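Local atomic coordinates of AvrRxo1-ORF2 (Xanthomonas oryzae pv. oryzicola, PDB entry 4Z8T), a protein that binds the type III effector AvrRxo1-ORF1 as its interactor and probably serves as its chaperone. Residues B[71-75]-B[76-80]; B[14-17]-B[18-22]; B[85-88]-B[89-93]; B[24-27]-B[28-32]. One frame throughout, in Å; residues are numbered along the deposited sequence.

Contact 1: B[71-75]-B[76-80]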
loop_
_atom_site.group_PDB
_atom_site.type_symbol
_atom_site.label_atom_id
_atom_site.label_comp_id
_atom_site.label_asym_id
_atom_site.label_seq_id
_atom_site.Cartn_x
_atom_site.Cartn_y
_atom_site.Cartn_z
ATOM N N GLU B 71 19.625 12.579 5.178
ATOM C CA GLU B 71 18.523 13.387 5.690
ATOM C C GLU B 71 17.224 12.623 5.479
ATOM O O GLU B 71 16.413 12.481 6.398
ATOM C CB GLU B 71 18.459 14.756 4.999
ATOM C CG GLU B 71 17.035 15.300 4.865
ATOM C CD GLU B 71 16.941 16.796 5.066
ATOM O OE1 GLU B 71 17.931 17.401 5.540
ATOM O OE2 GLU B 71 15.866 17.365 4.763
ATOM N N ARG B 72 17.041 12.111 4.268
ATOM C CA ARG B 72 15.830 11.366 3.943
ATOM C C ARG B 72 15.711 10.095 4.781
ATOM O O ARG B 72 14.642 9.789 5.302
ATOM C CB ARG B 72 15.787 11.042 2.450
ATOM C CG ARG B 72 14.660 10.123 2.059
ATOM C CD ARG B 72 14.586 9.946 0.554
ATOM N NE ARG B 72 14.187 11.187 -0.094
ATOM C CZ ARG B 72 12.930 11.624 -0.138
ATOM N NH1 ARG B 72 12.659 12.767 -0.746
ATOM N NH2 ARG B 72 11.947 10.918 0.425
HETATM N N MSE B 73 16.804 9.356 4.928
HETATM C CA MSE B 73 16.771 8.163 5.771
HETATM C C MSE B 73 16.371 8.511 7.203
HETATM O O MSE B 73 15.521 7.867 7.805
HETATM C CB MSE B 73 18.126 7.443 5.751
HETATM C CG MSE B 73 18.153 6.214 6.616
HETATM SE SE MSE B 73 19.946 5.443 6.609
HETATM C CE MSE B 73 20.080 5.148 4.720
ATOM N N TYR B 74 16.971 9.570 7.734
ATOM C CA TYR B 74 16.716 9.997 9.098
ATOM C C TYR B 74 15.231 10.282 9.327
ATOM O O TYR B 74 14.634 9.800 10.291
ATOM C CB TYR B 74 17.551 11.253 9.361
ATOM C CG TYR B 74 17.396 11.890 10.729
ATOM C CD1 TYR B 74 17.788 11.224 11.878
ATOM C CD2 TYR B 74 16.885 13.174 10.855
ATOM C CE1 TYR B 74 17.666 11.818 13.124
ATOM C CE2 TYR B 74 16.763 13.774 12.092
ATOM C CZ TYR B 74 17.152 13.092 13.219
ATOM O OH TYR B 74 17.029 13.684 14.452
ATOM N N TYR B 75 14.638 11.046 8.419
ATOM C CA TYR B 75 13.261 11.492 8.599
ATOM C C TYR B 75 12.223 10.477 8.147
ATOM O O TYR B 75 11.210 10.306 8.814
ATOM C CB TYR B 75 13.017 12.806 7.870
ATOM C CG TYR B 75 13.595 13.999 8.602
ATOM C CD1 TYR B 75 13.184 14.303 9.892
ATOM C CD2 TYR B 75 14.539 14.813 7.999
ATOM C CE1 TYR B 75 13.707 15.397 10.569
ATOM C CE2 TYR B 75 15.071 15.915 8.668
ATOM C CZ TYR B 75 14.645 16.191 9.953
ATOM O OH TYR B 75 15.158 17.270 10.637
ATOM N N VAL B 76 12.468 9.827 7.012
ATOM C CA VAL B 76 11.451 8.960 6.412
ATOM C C VAL B 76 11.529 7.531 6.922
ATOM O O VAL B 76 10.508 6.919 7.236
ATOM C CB VAL B 76 11.540 8.973 4.887
ATOM C CG1 VAL B 76 10.489 8.059 4.282
ATOM C CG2 VAL B 76 11.345 10.379 4.373
ATOM N N GLU B 77 12.740 6.996 7.025
ATOM C CA GLU B 77 12.885 5.594 7.410
ATOM C C GLU B 77 12.936 5.353 8.907
ATOM O O GLU B 77 12.605 4.266 9.368
ATOM C CB GLU B 77 14.130 4.997 6.770
ATOM C CG GLU B 77 14.061 4.851 5.282
ATOM C CD GLU B 77 15.296 4.155 4.757
ATOM O OE1 GLU B 77 15.994 4.736 3.896
ATOM O OE2 GLU B 77 15.579 3.025 5.226
ATOM N N TYR B 78 13.359 6.355 9.673
ATOM C CA TYR B 78 13.476 6.177 11.120
ATOM C C TYR B 78 12.747 7.280 11.874
ATOM O O TYR B 78 13.375 8.075 12.589
ATOM C CB TYR B 78 14.954 6.075 11.536
ATOM C CG TYR B 78 15.636 4.884 10.893
ATOM C CD1 TYR B 78 15.626 3.638 11.505
ATOM C CD2 TYR B 78 16.247 4.999 9.652
ATOM C CE1 TYR B 78 16.223 2.545 10.911
ATOM C CE2 TYR B 78 16.849 3.909 9.044
ATOM C CZ TYR B 78 16.831 2.684 9.685
ATOM O OH TYR B 78 17.418 1.599 9.087
ATOM N N PRO B 79 11.411 7.332 11.709
ATOM C CA PRO B 79 10.621 8.424 12.285
ATOM C C PRO B 79 10.632 8.436 13.809
ATOM O O PRO B 79 10.451 9.508 14.387
ATOM C CB PRO B 79 9.202 8.143 11.766
ATOM C CG PRO B 79 9.169 6.682 11.506
ATOM C CD PRO B 79 10.556 6.341 11.023
ATOM N N ASN B 80 10.834 7.282 14.441
ATOM C CA ASN B 80 10.829 7.204 15.901
ATOM C C ASN B 80 12.194 7.493 16.531
ATOM O O ASN B 80 12.321 7.556 17.757
ATOM C CB ASN B 80 10.302 5.846 16.371
ATOM C CG ASN B 80 8.881 5.574 15.898
ATOM O OD1 ASN B 80 8.067 6.491 15.761
ATOM N ND2 ASN B 80 8.582 4.306 15.636
#
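Selenomethionine Met73 carries CG anti to its own N (chi1 179°), whereas Tyr78 turns its ring anti to the carbonyl carbon (chi1 -61°); the two side chains therefore run alongside each other, pointing the same way. Met73 CG lies in the plane of the Tyr78 ring, at its edge, 3.6 Å from Tyr78 CE2. Beyond it the chain bends, and Met73 SE stops 5.5 Å from the centroid of the Tyr78 ring, far off the ring normal, an oblique Met-aromatic contact. The same ring edge meets the backbone, with Tyr78 CD2 3.5 Å from Met73 O. Met73 O takes two donors near the C-terminal end of helix 63-77: Glu77 N at 3.0 Å, tilted from the carbonyl plane, and Tyr78 N, more weakly, at 3.2 Å, so the alpha-helical pattern widens into a pi-type turn. One residue earlier the bond is still regular, Val76 N reaching Arg72 O at 2.8 Å with an N-H...O angle of 159°. Glu77 lays its extended side chain across Met73, Glu77 OE1 resting 3.8 Å from Met73 CG, while its OE2 and the hydroxyl of Tyr78 both bond to Ser215 of the AvrRxo1-ORF1 chain. Arg72 and Val76 lie side by side, Arg72 NH2 coming within 4.0 Å of Val76 CG2 obliquely to the guanidinium plane; NH2 also bonds to His24 O on helix 6-38. The Tyr75 ring receives Tyr74 CD2 over the centre of one face, and its hydroxyl bonds to Phe43 N.

Contact 2: B[14-17]-B[18-22]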
loop_
_atom_site.group_PDB
_atom_site.type_symbol
_atom_site.label_atom_id
_atom_site.label_comp_id
_atom_site.label_asym_id
_atom_site.label_seq_id
_atom_site.Cartn_x
_atom_site.Cartn_y
_atom_site.Cartn_z
ATOM N N LYS B 14 7.169 6.796 -17.973
ATOM C CA LYS B 14 7.204 8.231 -17.698
ATOM C C LYS B 14 6.228 8.609 -16.572
ATOM O O LYS B 14 6.589 9.324 -15.624
ATOM C CB LYS B 14 6.849 9.001 -18.976
ATOM C CG LYS B 14 6.961 10.505 -18.841
ATOM C CD LYS B 14 6.642 11.140 -20.185
ATOM C CE LYS B 14 6.770 12.646 -20.134
ATOM N NZ LYS B 14 6.285 13.241 -21.421
ATOM N N LYS B 15 5.003 8.115 -16.671
ATOM C CA LYS B 15 3.965 8.458 -15.705
ATOM C C LYS B 15 4.271 7.842 -14.346
ATOM O O LYS B 15 4.028 8.456 -13.302
ATOM C CB LYS B 15 2.593 8.001 -16.210
ATOM C CG LYS B 15 2.093 8.791 -17.411
ATOM C CD LYS B 15 2.097 10.286 -17.084
ATOM C CE LYS B 15 1.421 11.102 -18.184
ATOM N NZ LYS B 15 1.477 12.563 -17.854
ATOM N N LEU B 16 4.806 6.623 -14.352
ATOM C CA LEU B 16 5.191 5.981 -13.105
ATOM C C LEU B 16 6.337 6.735 -12.421
ATOM O O LEU B 16 6.360 6.855 -11.199
ATOM C CB LEU B 16 5.563 4.506 -13.341
ATOM C CG LEU B 16 5.933 3.687 -12.112
ATOM C CD1 LEU B 16 4.836 3.706 -11.027
ATOM C CD2 LEU B 16 6.201 2.262 -12.570
ATOM N N LYS B 17 7.290 7.243 -13.202
ATOM C CA LYS B 17 8.343 8.090 -12.648
ATOM C C LYS B 17 7.759 9.328 -11.968
ATOM O O LYS B 17 8.211 9.722 -10.894
ATOM C CB LYS B 17 9.313 8.532 -13.738
ATOM C CG LYS B 17 10.407 7.536 -14.043
ATOM C CD LYS B 17 11.328 8.054 -15.147
ATOM C CE LYS B 17 12.063 9.303 -14.701
ATOM N NZ LYS B 17 13.034 9.776 -15.735
ATOM N N GLU B 18 6.766 9.944 -12.601
ATOM C CA GLU B 18 6.118 11.109 -11.993
ATOM C C GLU B 18 5.439 10.762 -10.682
ATOM O O GLU B 18 5.555 11.496 -9.702
ATOM C CB GLU B 18 5.096 11.724 -12.949
ATOM C CG GLU B 18 5.698 12.255 -14.218
ATOM C CD GLU B 18 4.661 12.904 -15.119
ATOM O OE1 GLU B 18 3.479 12.986 -14.712
ATOM O OE2 GLU B 18 5.033 13.329 -16.235
ATOM N N ARG B 19 4.711 9.650 -10.679
ATOM C CA ARG B 19 4.032 9.175 -9.484
ATOM C C ARG B 19 5.026 8.960 -8.357
ATOM O O ARG B 19 4.821 9.430 -7.240
ATOM C CB ARG B 19 3.312 7.857 -9.782
ATOM C CG ARG B 19 2.593 7.227 -8.582
ATOM C CD ARG B 19 2.209 5.788 -8.901
ATOM N NE ARG B 19 1.401 5.162 -7.856
ATOM C CZ ARG B 19 0.075 5.255 -7.776
ATOM N NH1 ARG B 19 -0.606 5.946 -8.677
ATOM N NH2 ARG B 19 -0.575 4.654 -6.795
ATOM N N ASN B 20 6.108 8.239 -8.645
ATOM C CA ASN B 20 7.050 7.889 -7.590
ATOM C C ASN B 20 7.830 9.101 -7.097
ATOM O O ASN B 20 8.217 9.170 -5.939
ATOM C CB ASN B 20 8.004 6.778 -8.065
ATOM C CG ASN B 20 7.310 5.438 -8.200
ATOM O OD1 ASN B 20 6.222 5.218 -7.641
ATOM N ND2 ASN B 20 7.937 4.522 -8.940
ATOM N N LYS B 21 8.034 10.072 -7.979
ATOM C CA LYS B 21 8.689 11.317 -7.595
ATOM C C LYS B 21 7.811 12.096 -6.617
ATOM O O LYS B 21 8.299 12.655 -5.625
ATOM C CB LYS B 21 8.955 12.175 -8.831
ATOM C CG LYS B 21 9.544 13.538 -8.502
ATOM C CD LYS B 21 9.747 14.391 -9.754
ATOM C CE LYS B 21 10.770 15.501 -9.497
ATOM N NZ LYS B 21 10.902 16.461 -10.636
ATOM N N ALA B 22 6.514 12.124 -6.900
ATOM C CA ALA B 22 5.561 12.797 -6.022
ATOM C C ALA B 22 5.498 12.104 -4.669
ATOM O O ALA B 22 5.425 12.763 -3.631
ATOM C CB ALA B 22 4.180 12.852 -6.665
#
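Glu18 leans back over the turn that carries Lys14 and Lys15. Glu18 CB packs 3.5 Å from Lys15 O. Glu18 CG, set anti to its carbonyl carbon (chi1 -63°) and so beside its backbone N, drops to 3.4 Å from Lys14 O, the same oxygen that accepts Glu18 N in a hydrogen bond of 3.1 Å. From there the chain is extended: Glu18 CD approaches Lys15 CD at 4.2 Å, and Glu18 OE1 meets Lys15 NZ at 3.7 Å, a long salt bridge. Glu18 OE2 is farther, 4.0 Å from Lys15 NZ. This is an i to i+3 ion pair on an alpha-helix, the Lys15 chain bending at chi2 to run alongside Glu18; Lys15 also has a weak, long pairing with Glu29 of the second subunit. Around the helix, Leu16 and Asn20 sit one turn apart, Leu16 CD1 3.8 Å from Asn20 ND2, with Asn20 N bonded to Leu16 O at 2.9 Å. Two further cations pair with other chains: Lys17 NZ with Asp229 of an AvrRxo1-ORF1 chain, Arg19 NH1 with Asp27 of the second subunit.

Contact 3: B[85-88]-B[89-93]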
loop_
_atom_site.group_PDB
_atom_site.type_symbol
_atom_site.label_atom_id
_atom_site.label_comp_id
_atom_site.label_asym_id
_atom_site.label_seq_id
_atom_site.Cartn_x
_atom_site.Cartn_y
_atom_site.Cartn_z
ATOM N N LYS B 85 22.506 11.264 17.407
ATOM C CA LYS B 85 23.400 10.359 18.121
ATOM C C LYS B 85 22.849 8.944 18.030
ATOM O O LYS B 85 23.595 7.967 17.940
ATOM C CB LYS B 85 23.518 10.794 19.583
ATOM C CG LYS B 85 24.617 10.100 20.372
ATOM C CD LYS B 85 24.071 8.977 21.238
ATOM C CE LYS B 85 25.043 8.642 22.363
ATOM N NZ LYS B 85 25.312 9.838 23.213
ATOM N N GLU B 86 21.526 8.855 18.051
ATOM C CA GLU B 86 20.812 7.597 17.906
ATOM C C GLU B 86 20.999 7.094 16.481
ATOM O O GLU B 86 21.359 5.938 16.250
ATOM C CB GLU B 86 19.333 7.869 18.162
ATOM C CG GLU B 86 18.475 6.688 18.563
ATOM C CD GLU B 86 17.146 7.148 19.146
ATOM O OE1 GLU B 86 16.896 8.376 19.165
ATOM O OE2 GLU B 86 16.355 6.294 19.596
ATOM N N PHE B 87 20.749 7.993 15.534
ATOM C CA PHE B 87 20.839 7.695 14.112
ATOM C C PHE B 87 22.244 7.240 13.751
ATOM O O PHE B 87 22.423 6.386 12.886
ATOM C CB PHE B 87 20.452 8.931 13.299
ATOM C CG PHE B 87 20.350 8.684 11.819
ATOM C CD1 PHE B 87 19.477 7.731 11.320
ATOM C CD2 PHE B 87 21.108 9.418 10.930
ATOM C CE1 PHE B 87 19.380 7.514 9.964
ATOM C CE2 PHE B 87 21.015 9.208 9.572
ATOM C CZ PHE B 87 20.145 8.252 9.086
ATOM N N ALA B 88 23.240 7.813 14.422
ATOM C CA ALA B 88 24.632 7.411 14.234
ATOM C C ALA B 88 24.842 5.908 14.400
ATOM O O ALA B 88 25.546 5.282 13.606
ATOM C CB ALA B 88 25.524 8.170 15.193
ATOM N N HIS B 89 24.250 5.336 15.445
ATOM C CA HIS B 89 24.351 3.901 15.688
ATOM C C HIS B 89 23.770 3.102 14.526
ATOM O O HIS B 89 24.317 2.066 14.141
ATOM C CB HIS B 89 23.633 3.527 16.984
ATOM C CG HIS B 89 24.278 4.079 18.215
ATOM N ND1 HIS B 89 25.479 4.760 18.187
ATOM C CD2 HIS B 89 23.891 4.052 19.512
ATOM C CE1 HIS B 89 25.801 5.128 19.416
ATOM N NE2 HIS B 89 24.855 4.710 20.238
ATOM N N ILE B 90 22.651 3.583 13.989
ATOM C CA ILE B 90 22.019 2.965 12.829
ATOM C C ILE B 90 22.973 2.968 11.640
ATOM O O ILE B 90 23.213 1.928 11.024
ATOM C CB ILE B 90 20.743 3.727 12.425
ATOM C CG1 ILE B 90 19.719 3.710 13.562
ATOM C CG2 ILE B 90 20.163 3.168 11.123
ATOM C CD1 ILE B 90 19.130 2.352 13.841
ATOM N N VAL B 91 23.515 4.143 11.324
ATOM C CA VAL B 91 24.400 4.305 10.175
ATOM C C VAL B 91 25.626 3.395 10.275
ATOM O O VAL B 91 26.046 2.785 9.282
ATOM C CB VAL B 91 24.824 5.780 10.009
ATOM C CG1 VAL B 91 25.856 5.927 8.907
ATOM C CG2 VAL B 91 23.607 6.636 9.700
ATOM N N GLU B 92 26.178 3.296 11.483
ATOM C CA GLU B 92 27.324 2.424 11.744
ATOM C C GLU B 92 26.976 0.958 11.518
ATOM O O GLU B 92 27.786 0.202 10.981
ATOM C CB GLU B 92 27.838 2.625 13.171
ATOM C CG GLU B 92 28.511 3.967 13.412
ATOM C CD GLU B 92 28.596 4.310 14.889
ATOM O OE1 GLU B 92 28.005 3.575 15.712
ATOM O OE2 GLU B 92 29.250 5.319 15.227
ATOM N N THR B 93 25.775 0.566 11.939
ATOM C CA THR B 93 25.259 -0.781 11.695
ATOM C C THR B 93 25.179 -1.043 10.190
ATOM O O THR B 93 25.588 -2.109 9.710
ATOM C CB THR B 93 23.862 -0.976 12.335
ATOM O OG1 THR B 93 23.961 -0.895 13.765
ATOM C CG2 THR B 93 23.270 -2.322 11.963
#
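Phe87 and Val91 make a CH-pi contact one turn apart on helix 84-94, the last helix of this small all-helical protein. Val91 CG2 stands over one face of the Phe87 ring, 3.9 Å from its centroid and 21° off the normal, displaced toward the rim, with Phe87 CE2 its nearest ring atom at 3.7 Å. The methyl gets there because Val91 sets CG2 beside its own backbone N, on the side of the preceding turn. Ile90 adds a looser apolar touch, Ile90 CB lying 4.3 Å from Phe87 CD1. The Phe87 ring also meets Tyr74 of helix 63-77 edge-to-face and packs on Leu48 of helix 45-51. Among the backbone hydrogen bonds, Val91 N to Phe87 O (2.9 Å) and Glu92 N to Ala88 O (3.0 Å) are regular i to i+4 links. His89 N departs from the pattern, reaching Glu86 O only weakly at 3.1 Å. Contacts of carbonyl oxygens with side chains complete the set: Glu92 CG lies 3.2 Å from Ala88 O, and Lys85 O sits over one face of the His89 imidazole, 3.7 Å from His89 ND1, a buried nitrogen that has no hydrogen-bond partner in the model.

Contact 4: B[24-27]-B[28-32]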
loop_
_atom_site.group_PDB
_atom_site.type_symbol
_atom_site.label_atom_id
_atom_site.label_comp_id
_atom_site.label_asym_id
_atom_site.label_seq_id
_atom_site.Cartn_x
_atom_site.Cartn_y
_atom_site.Cartn_z
ATOM N N HIS B 24 7.896 10.268 -3.362
ATOM C CA HIS B 24 9.209 10.459 -2.765
ATOM C C HIS B 24 9.254 11.794 -2.020
ATOM O O HIS B 24 9.690 11.872 -0.865
ATOM C CB HIS B 24 10.243 10.444 -3.889
ATOM C CG HIS B 24 11.655 10.263 -3.437
ATOM N ND1 HIS B 24 12.079 9.161 -2.725
ATOM C CD2 HIS B 24 12.757 11.028 -3.636
ATOM C CE1 HIS B 24 13.375 9.264 -2.488
ATOM N NE2 HIS B 24 13.809 10.391 -3.028
ATOM N N ALA B 25 8.814 12.852 -2.688
ATOM C CA ALA B 25 8.803 14.174 -2.076
ATOM C C ALA B 25 7.808 14.234 -0.922
ATOM O O ALA B 25 8.102 14.800 0.134
ATOM C CB ALA B 25 8.477 15.228 -3.106
ATOM N N SER B 26 6.636 13.645 -1.128
ATOM C CA SER B 26 5.603 13.642 -0.100
ATOM C C SER B 26 6.012 12.927 1.189
ATOM O O SER B 26 5.751 13.433 2.293
ATOM C CB SER B 26 4.314 13.030 -0.645
ATOM O OG SER B 26 3.366 12.957 0.393
ATOM N N ASP B 27 6.638 11.757 1.059
ATOM C CA ASP B 27 7.116 11.030 2.225
ATOM C C ASP B 27 7.983 11.923 3.107
ATOM O O ASP B 27 7.868 11.886 4.336
ATOM C CB ASP B 27 7.939 9.796 1.823
ATOM C CG ASP B 27 7.090 8.656 1.275
ATOM O OD1 ASP B 27 5.861 8.633 1.506
ATOM O OD2 ASP B 27 7.672 7.764 0.614
ATOM N N LEU B 28 8.842 12.722 2.477
ATOM C CA LEU B 28 9.766 13.580 3.224
ATOM C C LEU B 28 9.029 14.772 3.811
ATOM O O LEU B 28 9.221 15.101 4.980
ATOM C CB LEU B 28 10.938 14.035 2.348
ATOM C CG LEU B 28 11.941 14.989 3.013
ATOM C CD1 LEU B 28 12.516 14.379 4.273
ATOM C CD2 LEU B 28 13.064 15.359 2.044
ATOM N N GLU B 29 8.159 15.390 3.020
ATOM C CA GLU B 29 7.366 16.525 3.505
ATOM C C GLU B 29 6.538 16.145 4.728
ATOM O O GLU B 29 6.555 16.851 5.744
ATOM C CB GLU B 29 6.444 17.049 2.411
ATOM C CG GLU B 29 7.154 17.678 1.235
ATOM C CD GLU B 29 6.228 17.851 0.058
ATOM O OE1 GLU B 29 5.093 17.310 0.105
ATOM O OE2 GLU B 29 6.630 18.512 -0.920
ATOM N N LEU B 30 5.815 15.031 4.643
ATOM C CA LEU B 30 5.002 14.597 5.780
ATOM C C LEU B 30 5.843 14.235 6.994
ATOM O O LEU B 30 5.471 14.532 8.126
ATOM C CB LEU B 30 4.105 13.418 5.385
ATOM C CG LEU B 30 3.052 13.753 4.336
ATOM C CD1 LEU B 30 2.384 12.463 3.893
ATOM C CD2 LEU B 30 2.037 14.715 4.927
ATOM N N ALA B 31 6.982 13.591 6.754
ATOM C CA ALA B 31 7.857 13.181 7.834
ATOM C C ALA B 31 8.399 14.396 8.583
ATOM O O ALA B 31 8.547 14.346 9.801
ATOM C CB ALA B 31 8.991 12.333 7.303
ATOM N N LEU B 32 8.686 15.471 7.851
ATOM C CA LEU B 32 9.207 16.699 8.460
ATOM C C LEU B 32 8.174 17.390 9.341
ATOM O O LEU B 32 8.520 17.940 10.383
ATOM C CB LEU B 32 9.690 17.675 7.394
ATOM C CG LEU B 32 10.997 17.308 6.689
ATOM C CD1 LEU B 32 11.241 18.240 5.522
ATOM C CD2 LEU B 32 12.146 17.371 7.665
HETATM O O HOH W 1 2.939 15.509 0.637
#
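The carboxylate of Glu29 lies flat over the backbone of the turn before it. One face looks onto Ala25 O, which stands 3.6 Å from Glu29 CD, and Ser26 CA meets the same face 3.7 Å from Glu29 OE1. At that end of the group a water donates a hydrogen bond to Glu29 OE1 (2.9 Å) and accepts one from Ser26 OG (2.6 Å). This i to i+3 bridge probably limits the rotation of the carboxylate, whose OE2 makes a long, weak ion pair with Lys15 of the second subunit. Ser26 contributes by carrying OG anti to its backbone N (chi1 176°), beside its own carbonyl carbon, while Glu29 folds back because CG sits beside its N (chi1 -67°). The hydroxyl also lies against Leu30, with Leu30 CD1 3.7 Å from Ser26 OG.

The helix ladder is regular from Glu29 onward, while Leu28 N reaches Ala25 O only weakly, at 3.2 Å. Ala25 O also accepts Glu29 N, at 2.9 Å and in the carbonyl plane. Leu30 N reaches Ser26 O at 2.8 Å in an almost straight bond (176°). Ser26 OG is gripped a second time by Arg19 of the second subunit, which also forms a salt bridge to Asp27 OD1. Leu28 takes another direction, packing on Arg72 and Tyr75. The arrangement is typical of an amphipathic stretch, here in the C-terminal half of the long helix 6-38: Leu28 and Leu32 pack on helix 63-77, while Ser26, Asp27 and Leu30 meet the second subunit.

Contacts 2 and 4 adjoin along helix 6-38, their centres about 15 Å apart, and both meet the second subunit: Arg19 and Lys15 of contact 2 face Ser26, Asp27 and Glu29 of contact 4 in the other copy. Contact 1 ties the remaining parts together. It touches contact 4, centres about 10 Å apart, through Tyr75 CE2 and Leu32 CD2 (3.4 Å), and contact 3, centres about 12 Å apart, through Met73 SE and Phe87 CZ (3.7 Å). Contact 3 lies about 31 Å from contact 2 between centres, across the centre of the chain. AvrRxo1-ORF1 chains reach all four, with polar bonds at contacts 1 and 2 and packing at contacts 3 and 4.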